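PDB 6EI3: proton-dependent oligopeptide transporter family protein from Xanthomonas campestris, which probably carries short peptides across the membrane in a process coupled to proton movement, and is captured here in an auto-inhibited state. Local coordinates for residues Thr77-Phe82 and Lys118-Ser123; Asp127-Asp130 and Arg136-Val139; Val314-Glu319 and Val386-Gly391. One frame throughout, in Å; residues are numbered along the deposited sequence. Where two conformers were deposited one is given.

Contacts 1 and 2 follow one another along the N-terminal half of the transporter, their centres about 17 Å apart, and adjoin in sequence: the chain leaves Ser123 of the first and soon reaches Asp127 of the second along helix 121-127. A salt bridge from Asp127 to Lys75 ties that helix back to helix 62-95, which supplies one side of contact 1. Contact 3 falls in the later POT-family region and lies across the centre of the chain, its own centre about 41 Å from contact 1 and about 48 Å from contact 2. Bound monoacylglycerols probably mark the membrane-facing surface: one is gripped by Thr77 and Trp81 in contact 1, while two others touch Val386 and Ala387 of segment 386-391.

Contact 1 (Thr77-Phe82 and Lys118-Ser123); sequences TTIIWF and KPLVAS. With 78M ((2S)-2,3-dihydroxypropyl(7Z)-pentadec-7-enoate), chain B.
Leu120, from the link leading into helix 121-127, packs against Thr78 and Ile79 of the long helix 62-95. The contact across the two segments is apolar. Thr78 CG2 touches Leu120 CD1 at 3.5 Å, the two side chains crossing at about a right angle. The threonine hydroxyl is turned away into a hydrogen bond with the carbonyl oxygen of Gly74; with OG1 beside the backbone N (chi1 -50°), the methyl is left to face the leucine. Ile79 runs alongside Leu120 in the opposite sense, CG1 lying 3.8 Å from Leu120 CB.

Polar interactions belong to the other side of helix 62-95, where a monoacylglycerol headgroup is clasped at two points. Thr77 OG1 and the terminal hydroxyl O21 are hydrogen-bonded at 2.7 Å. Trp81 NE1 donates to O19 over 3.0 Å, the N-H to acceptor angle of 151° being moderately straight and the oxygen lying at the indole edge, near its plane. Farther along the lipid, carbon C2 lies 4.2 Å above one indole face, offset toward the rim, and Ile80 CG2 approaches the ester oxygen O2 at 3.6 Å.

Helix 62-95 thus has a lipid-facing side and a protein-facing one. Helix 168-188 flanks it through Phe186, which meets Ile79 and Ile80, while Leu120 also rests on Ala69, about two and a half turns before Thr78 on helix 62-95.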
loop_
_atom_site.group_PDB
_atom_site.type_symbol
_atom_site.label_atom_id
_atom_site.label_comp_id
_atom_site.label_asym_id
_atom_site.label_seq_id
_atom_site.Cartn_x
_atom_site.Cartn_y
_atom_site.Cartn_z
ATOM N N THR A 77 -17.703 -10.580 -12.757
ATOM C CA THR A 77 -18.846 -10.052 -11.989
ATOM C C THR A 77 -18.393 -9.190 -10.807
ATOM O O THR A 77 -18.968 -8.138 -10.564
ATOM C CB THR A 77 -19.753 -11.215 -11.553
ATOM O OG1 THR A 77 -20.255 -11.833 -12.734
ATOM C CG2 THR A 77 -20.926 -10.773 -10.664
ATOM N N THR A 78 -17.380 -9.649 -10.084
ATOM C CA THR A 78 -16.848 -8.963 -8.911
ATOM C C THR A 78 -16.241 -7.620 -9.332
ATOM O O THR A 78 -16.544 -6.601 -8.704
ATOM C CB THR A 78 -15.889 -9.892 -8.159
ATOM O OG1 THR A 78 -16.547 -11.145 -7.971
ATOM C CG2 THR A 78 -15.477 -9.332 -6.794
ATOM N N ILE A 79 -15.473 -7.607 -10.446
ATOM C CA ILE A 79 -14.886 -6.370 -10.972
ATOM C C ILE A 79 -15.986 -5.375 -11.308
ATOM O O ILE A 79 -15.891 -4.216 -10.905
ATOM C CB ILE A 79 -13.894 -6.576 -12.176
ATOM C CG1 ILE A 79 -12.606 -7.293 -11.703
ATOM C CG2 ILE A 79 -13.535 -5.181 -12.803
ATOM C CD1 ILE A 79 -11.763 -7.976 -12.845
ATOM N N ILE A 80 -17.015 -5.820 -12.036
ATOM C CA ILE A 80 -18.138 -4.979 -12.453
ATOM C C ILE A 80 -18.840 -4.317 -11.259
ATOM O O ILE A 80 -19.046 -3.105 -11.277
ATOM C CB ILE A 80 -19.130 -5.775 -13.369
ATOM C CG1 ILE A 80 -18.619 -5.844 -14.821
ATOM C CG2 ILE A 80 -20.567 -5.203 -13.327
ATOM C CD1 ILE A 80 -18.652 -4.501 -15.677
ATOM N N TRP A 81 -19.184 -5.111 -10.223
ATOM C CA TRP A 81 -19.915 -4.597 -9.070
ATOM C C TRP A 81 -19.075 -3.692 -8.190
ATOM O O TRP A 81 -19.583 -2.670 -7.751
ATOM C CB TRP A 81 -20.587 -5.728 -8.282
ATOM C CG TRP A 81 -21.844 -6.184 -8.966
ATOM C CD1 TRP A 81 -22.021 -7.342 -9.665
ATOM C CD2 TRP A 81 -23.042 -5.411 -9.162
ATOM N NE1 TRP A 81 -23.284 -7.378 -10.211
ATOM C CE2 TRP A 81 -23.933 -6.204 -9.918
ATOM C CE3 TRP A 81 -23.461 -4.130 -8.745
ATOM C CZ2 TRP A 81 -25.224 -5.769 -10.253
ATOM C CZ3 TRP A 81 -24.737 -3.697 -9.083
ATOM C CH2 TRP A 81 -25.606 -4.514 -9.824
ATOM N N PHE A 82 -17.797 -4.026 -7.961
ATOM C CA PHE A 82 -16.916 -3.144 -7.200
ATOM C C PHE A 82 -16.662 -1.852 -7.990
ATOM O O PHE A 82 -16.614 -0.791 -7.385
ATOM C CB PHE A 82 -15.595 -3.833 -6.848
ATOM C CG PHE A 82 -15.640 -4.607 -5.553
ATOM C CD1 PHE A 82 -15.537 -3.956 -4.329
ATOM C CD2 PHE A 82 -15.793 -5.984 -5.555
ATOM C CE1 PHE A 82 -15.559 -4.673 -3.129
ATOM C CE2 PHE A 82 -15.815 -6.703 -4.352
ATOM C CZ PHE A 82 -15.699 -6.043 -3.145
ATOM N N LYS A 118 -8.581 -4.541 -6.949
ATOM C CA LYS A 118 -7.128 -4.574 -6.903
ATOM C C LYS A 118 -6.505 -5.987 -7.052
ATOM O O LYS A 118 -5.596 -6.106 -7.861
ATOM C CB LYS A 118 -6.649 -3.866 -5.636
ATOM C CG LYS A 118 -5.166 -3.611 -5.562
ATOM C CD LYS A 118 -4.873 -2.959 -4.222
ATOM C CE LYS A 118 -4.057 -1.727 -4.388
ATOM N NZ LYS A 118 -4.832 -0.586 -4.883
ATOM N N PRO A 119 -6.922 -7.076 -6.363
ATOM C CA PRO A 119 -6.234 -8.358 -6.601
ATOM C C PRO A 119 -6.841 -9.113 -7.783
ATOM O O PRO A 119 -6.486 -10.261 -8.009
ATOM C CB PRO A 119 -6.478 -9.108 -5.283
ATOM C CG PRO A 119 -7.843 -8.652 -4.864
ATOM C CD PRO A 119 -7.992 -7.227 -5.345
ATOM N N LEU A 120 -7.799 -8.490 -8.496
ATOM C CA LEU A 120 -8.555 -9.160 -9.561
ATOM C C LEU A 120 -8.206 -8.770 -10.982
ATOM O O LEU A 120 -8.271 -9.627 -11.853
ATOM C CB LEU A 120 -10.080 -8.961 -9.360
ATOM C CG LEU A 120 -10.671 -9.205 -7.952
ATOM C CD1 LEU A 120 -12.146 -8.927 -7.948
ATOM C CD2 LEU A 120 -10.361 -10.624 -7.434
ATOM N N VAL A 121 -7.880 -7.498 -11.216
ATOM C CA VAL A 121 -7.602 -6.966 -12.551
ATOM C C VAL A 121 -6.459 -7.738 -13.245
ATOM O O VAL A 121 -6.654 -8.214 -14.366
ATOM C CB VAL A 121 -7.406 -5.419 -12.540
ATOM C CG1 VAL A 121 -6.119 -4.989 -11.830
ATOM C CG2 VAL A 121 -7.501 -4.823 -13.941
ATOM N N ALA A 122 -5.301 -7.897 -12.567
ATOM C CA ALA A 122 -4.140 -8.585 -13.126
ATOM C C ALA A 122 -4.377 -10.054 -13.364
ATOM O O ALA A 122 -4.025 -10.553 -14.423
ATOM C CB ALA A 122 -2.915 -8.376 -12.248
ATOM N N SER A 123 -5.003 -10.742 -12.401
ATOM C CA SER A 123 -5.336 -12.174 -12.483
ATOM C C SER A 123 -6.332 -12.444 -13.631
ATOM O O SER A 123 -6.171 -13.420 -14.360
ATOM C CB SER A 123 -5.934 -12.635 -11.155
ATOM O OG SER A 123 -6.164 -14.031 -11.210
HETATM O O21 78M B . -21.649 -10.247 -14.461
HETATM C C20 78M B . -22.929 -10.240 -13.845
HETATM C C18 78M B . -23.310 -8.845 -13.404
HETATM O O19 78M B . -24.395 -8.914 -12.472
HETATM C C17 78M B . -23.686 -7.959 -14.567
HETATM O O2 78M B . -23.833 -6.630 -14.014
HETATM C C1 78M B . -23.979 -5.614 -14.873
HETATM O O1 78M B . -23.897 -5.727 -16.069
HETATM C C2 78M B . -24.275 -4.331 -14.145
HETATM C C3 78M B . -24.286 -3.073 -15.013
HETATM C C4 78M B . -22.903 -2.640 -15.487
HETATM C C5 78M B . -22.880 -1.289 -16.178
HETATM C C6 78M B . -21.599 -1.014 -16.957
HETATM C C7 78M B . -21.398 0.433 -17.307
HETATM C C8 78M B . -21.869 1.105 -18.353
HETATM C C9 78M B . -22.751 0.611 -19.469
HETATM C C10 78M B . -23.024 1.682 -20.532
HETATM C C11 78M B . -21.897 1.869 -21.542
HETATM C C12 78M B . -21.913 3.205 -22.272
HETATM C C13 78M B . -20.903 3.303 -23.412
HETATM C C15 78M B . -19.568 5.479 -23.149
HETATM C C14 78M B . -20.638 4.716 -23.925
#

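Contact 2 (Asp127-Asp130 and Arg136-Val139); sequences DQFD and RAKV
Phe129 and Ala137 bring the two backbones closest, with their CA atoms 7.1 Å apart, where a loop leaving helix 121-127 doubles back into helix 137-165. The arrangement is a helix-loop-helix connection within the N-terminal half of this major facilitator superfamily fold, and it is closed by one aromatic ring set against the chain as it enters helix 137-165.

The ring of Phe129 presents a face to the peptide link joining Arg136 and Ala137. Ala137 N stands 4.0 Å above the ring plane, over its centre, while Arg136 C is displaced toward the rim at a height of 3.9 Å. Around this contact, aliphatic groups touch separate ring atoms: Ala137 CB is 3.8 Å from Phe129 CE1, and Arg136 CB lies 3.9 Å from Phe129 CE2. The arginine crosses the ring at about a right angle and then leads away, its chain bent at chi2 and chi3; the residue is poorly ordered and its guanidinium takes no part.

Phe129 also touches Ile4 of helix 4-22 and Pro1, so the N-terminus of the chain is packed against the same loop. Gln128 bonds nearby: its OE1 accepts from Val194 N and Gln3 NE2, and its NE2 donates to Phe124 O. The loop backbone is pinned as well, with Phe129 O accepting a hydrogen bond from Lys134 NZ.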
loop_
_atom_site.group_PDB
_atom_site.type_symbol
_atom_site.label_atom_id
_atom_site.label_comp_id
_atom_site.label_asym_id
_atom_site.label_seq_id
_atom_site.Cartn_x
_atom_site.Cartn_y
_atom_site.Cartn_z
ATOM N N ASP A 127 -5.863 -14.712 -17.270
ATOM C CA ASP A 127 -6.910 -15.679 -17.676
ATOM C C ASP A 127 -7.256 -15.576 -19.166
ATOM O O ASP A 127 -7.741 -16.539 -19.728
ATOM C CB ASP A 127 -8.222 -15.427 -16.890
ATOM C CG ASP A 127 -8.211 -15.815 -15.424
ATOM O OD1 ASP A 127 -7.225 -16.450 -14.981
ATOM O OD2 ASP A 127 -9.190 -15.475 -14.711
ATOM N N GLN A 128 -7.055 -14.404 -19.790
ATOM C CA GLN A 128 -7.400 -14.188 -21.199
ATOM C C GLN A 128 -6.487 -14.914 -22.175
ATOM O O GLN A 128 -6.854 -15.058 -23.339
ATOM C CB GLN A 128 -7.486 -12.692 -21.533
ATOM C CG GLN A 128 -8.418 -11.896 -20.596
ATOM C CD GLN A 128 -9.756 -12.569 -20.406
ATOM O OE1 GLN A 128 -10.450 -12.889 -21.371
ATOM N NE2 GLN A 128 -10.115 -12.858 -19.154
ATOM N N PHE A 129 -5.315 -15.386 -21.697
ATOM C CA PHE A 129 -4.325 -16.134 -22.484
ATOM C C PHE A 129 -4.518 -17.635 -22.271
ATOM O O PHE A 129 -4.634 -18.075 -21.124
ATOM C CB PHE A 129 -2.892 -15.737 -22.052
ATOM C CG PHE A 129 -2.536 -14.306 -22.368
ATOM C CD1 PHE A 129 -2.809 -13.286 -21.459
ATOM C CD2 PHE A 129 -1.930 -13.972 -23.576
ATOM C CE1 PHE A 129 -2.486 -11.961 -21.752
ATOM C CE2 PHE A 129 -1.604 -12.643 -23.869
ATOM C CZ PHE A 129 -1.888 -11.646 -22.954
ATOM N N ASP A 130 -4.499 -18.434 -23.358
ATOM C CA ASP A 130 -4.613 -19.894 -23.218
ATOM C C ASP A 130 -3.431 -20.436 -22.391
ATOM O O ASP A 130 -2.372 -19.813 -22.383
ATOM C CB ASP A 130 -4.787 -20.604 -24.570
ATOM C CG ASP A 130 -3.599 -20.524 -25.508
ATOM O OD1 ASP A 130 -2.662 -21.335 -25.346
ATOM O OD2 ASP A 130 -3.644 -19.706 -26.457
ATOM N N ARG A 136 3.095 -14.983 -22.408
ATOM C CA ARG A 136 2.783 -13.817 -23.241
ATOM C C ARG A 136 2.113 -12.677 -22.439
ATOM O O ARG A 136 2.123 -11.529 -22.886
ATOM C CB ARG A 136 1.926 -14.249 -24.443
ATOM C CG ARG A 136 2.031 -13.332 -25.652
ATOM C CD ARG A 136 1.955 -14.100 -26.958
ATOM N NE ARG A 136 3.209 -14.787 -27.271
ATOM C CZ ARG A 136 4.234 -14.233 -27.914
ATOM N NH1 ARG A 136 4.174 -12.966 -28.311
ATOM N NH2 ARG A 136 5.332 -14.938 -28.157
ATOM N N ALA A 137 1.589 -12.983 -21.234
ATOM C CA ALA A 137 0.993 -11.980 -20.343
ATOM C C ALA A 137 2.051 -10.994 -19.828
ATOM O O ALA A 137 1.687 -9.892 -19.435
ATOM C CB ALA A 137 0.273 -12.649 -19.184
ATOM N N LYS A 138 3.353 -11.375 -19.878
ATOM C CA LYS A 138 4.523 -10.566 -19.476
ATOM C C LYS A 138 4.527 -9.207 -20.198
ATOM O O LYS A 138 4.812 -8.190 -19.575
ATOM C CB LYS A 138 5.836 -11.339 -19.789
ATOM C CG LYS A 138 7.140 -10.642 -19.382
ATOM C CD LYS A 138 7.554 -10.948 -17.935
ATOM C CE LYS A 138 8.760 -10.153 -17.479
ATOM N NZ LYS A 138 8.431 -8.722 -17.229
ATOM N N VAL A 139 4.212 -9.208 -21.504
ATOM C CA VAL A 139 4.120 -8.035 -22.387
ATOM C C VAL A 139 3.022 -7.077 -21.860
ATOM O O VAL A 139 3.201 -5.855 -21.868
ATOM C CB VAL A 139 3.844 -8.498 -23.848
ATOM C CG1 VAL A 139 3.460 -7.327 -24.757
ATOM C CG2 VAL A 139 5.040 -9.268 -24.421
#

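Contact 3 (Val314-Glu319 and Val386-Gly391); sequences VLQGRE and VAMDGG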
loop_
_atom_site.group_PDB
_atom_site.type_symbol
_atom_site.label_atom_id
_atom_site.label_comp_id
_atom_site.label_asym_id
_atom_site.label_seq_id
_atom_site.Cartn_x
_atom_site.Cartn_y
_atom_site.Cartn_z
ATOM N N VAL A 314 2.816 17.189 1.061
ATOM C CA VAL A 314 1.962 18.187 0.386
ATOM C C VAL A 314 1.768 19.389 1.301
ATOM O O VAL A 314 1.913 20.535 0.853
ATOM C CB VAL A 314 0.609 17.604 -0.121
ATOM C CG1 VAL A 314 -0.343 18.716 -0.547
ATOM C CG2 VAL A 314 0.829 16.619 -1.269
ATOM N N LEU A 315 1.467 19.125 2.590
ATOM C CA LEU A 315 1.250 20.159 3.605
ATOM C C LEU A 315 2.497 21.009 3.785
ATOM O O LEU A 315 2.385 22.202 4.013
ATOM C CB LEU A 315 0.814 19.530 4.936
ATOM C CG LEU A 315 -0.573 18.878 4.920
ATOM C CD1 LEU A 315 -0.795 17.997 6.147
ATOM C CD2 LEU A 315 -1.711 19.930 4.706
ATOM N N GLN A 316 3.684 20.397 3.681
ATOM C CA GLN A 316 4.953 21.122 3.728
ATOM C C GLN A 316 5.071 21.975 2.458
ATOM O O GLN A 316 5.337 23.166 2.551
ATOM C CB GLN A 316 6.160 20.161 3.819
ATOM C CG GLN A 316 7.489 20.919 3.854
ATOM C CD GLN A 316 8.696 20.024 3.879
ATOM O OE1 GLN A 316 9.025 19.365 2.900
ATOM N NE2 GLN A 316 9.429 20.059 4.968
ATOM N N GLY A 317 4.867 21.351 1.297
ATOM C CA GLY A 317 4.962 22.000 -0.010
ATOM C C GLY A 317 4.180 23.297 -0.132
ATOM O O GLY A 317 4.668 24.271 -0.709
ATOM N N ARG A 318 2.971 23.330 0.453
ATOM C CA ARG A 318 2.058 24.484 0.444
ATOM C C ARG A 318 2.673 25.740 1.056
ATOM O O ARG A 318 2.296 26.834 0.666
ATOM C CB ARG A 318 0.761 24.140 1.195
ATOM C CG ARG A 318 -0.160 23.167 0.439
ATOM C CD ARG A 318 -1.486 23.004 1.176
ATOM N NE ARG A 318 -2.303 24.225 1.122
ATOM C CZ ARG A 318 -2.606 24.979 2.175
ATOM N NH1 ARG A 318 -2.194 24.637 3.391
ATOM N NH2 ARG A 318 -3.351 26.062 2.026
ATOM N N GLU A 319 3.596 25.584 2.022
ATOM C CA GLU A 319 4.256 26.705 2.693
ATOM C C GLU A 319 5.591 27.086 2.037
ATOM O O GLU A 319 6.275 27.970 2.523
ATOM C CB GLU A 319 4.449 26.401 4.193
ATOM C CG GLU A 319 3.172 26.009 4.930
ATOM C CD GLU A 319 2.024 27.002 4.914
ATOM O OE1 GLU A 319 2.270 28.210 5.140
ATOM O OE2 GLU A 319 0.870 26.564 4.698
ATOM N N VAL A 386 13.076 22.473 9.235
ATOM C CA VAL A 386 13.842 23.249 10.235
ATOM C C VAL A 386 14.285 24.601 9.635
ATOM O O VAL A 386 14.230 25.605 10.336
ATOM C CB VAL A 386 15.016 22.433 10.857
ATOM C CG1 VAL A 386 15.949 23.314 11.683
ATOM C CG2 VAL A 386 14.495 21.276 11.702
ATOM N N ALA A 387 14.678 24.622 8.336
ATOM C CA ALA A 387 15.054 25.858 7.636
ATOM C C ALA A 387 13.818 26.754 7.509
ATOM O O ALA A 387 13.900 27.938 7.820
ATOM C CB ALA A 387 15.635 25.544 6.261
ATOM N N MET A 388 12.657 26.166 7.182
ATOM C CA MET A 388 11.371 26.876 7.064
ATOM C C MET A 388 10.938 27.450 8.425
ATOM O O MET A 388 10.571 28.623 8.501
ATOM C CB MET A 388 10.272 25.948 6.502
ATOM C CG MET A 388 10.336 25.730 4.984
ATOM S SD MET A 388 9.370 24.281 4.427
ATOM C CE MET A 388 7.738 24.892 4.595
ATOM N N ASP A 389 11.018 26.638 9.500
ATOM C CA ASP A 389 10.649 27.049 10.856
ATOM C C ASP A 389 11.497 28.234 11.371
ATOM O O ASP A 389 10.988 29.057 12.125
ATOM C CB ASP A 389 10.687 25.850 11.829
ATOM C CG ASP A 389 9.718 24.713 11.497
ATOM O OD1 ASP A 389 8.677 24.978 10.852
ATOM O OD2 ASP A 389 9.990 23.566 11.904
ATOM N N GLY A 390 12.757 28.307 10.934
ATOM C CA GLY A 390 13.701 29.365 11.295
ATOM C C GLY A 390 13.580 30.646 10.475
ATOM O O GLY A 390 14.451 31.516 10.552
ATOM N N GLY A 391 12.512 30.753 9.693
ATOM C CA GLY A 391 12.221 31.917 8.864
ATOM C C GLY A 391 12.874 31.954 7.497
ATOM O O GLY A 391 12.718 32.943 6.772
#
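The amide of Gln316 and the carboxylate of Glu319 are the flat groups beside Met388, yet neither plane meets the thioether: both side chains touch it through aliphatic carbons. The amide's polar atoms are engaged by other residues, NE2 hydrogen-bonding to Val381 O and Gln385 OE1, and OE1 accepting from Gln399 NE2. Glu319 curls toward Arg318, but their salt bridge is long and the carboxylate oxygen lies well out of the guanidinium plane.

Met388 reaches across tip first. Its SD lies 3.9 Å from Gln316 CG, the two chains meeting at a slant. A bend about the last torsion (chi3 74°) turns the methyl CE in toward the backbone, where it sits 3.6 Å from Gln316 O and equally close to Glu319 CB. That carbonyl oxygen is already taken as an acceptor by Glu319 N at 3.0 Å.

Leu315 meanwhile rests on helices 25-30 and 40-60. Beyond Met388, helix 363-389 ends in a Schellman motif, with Gly391 at positive phi and Glu392 N bonded to Ala387 O.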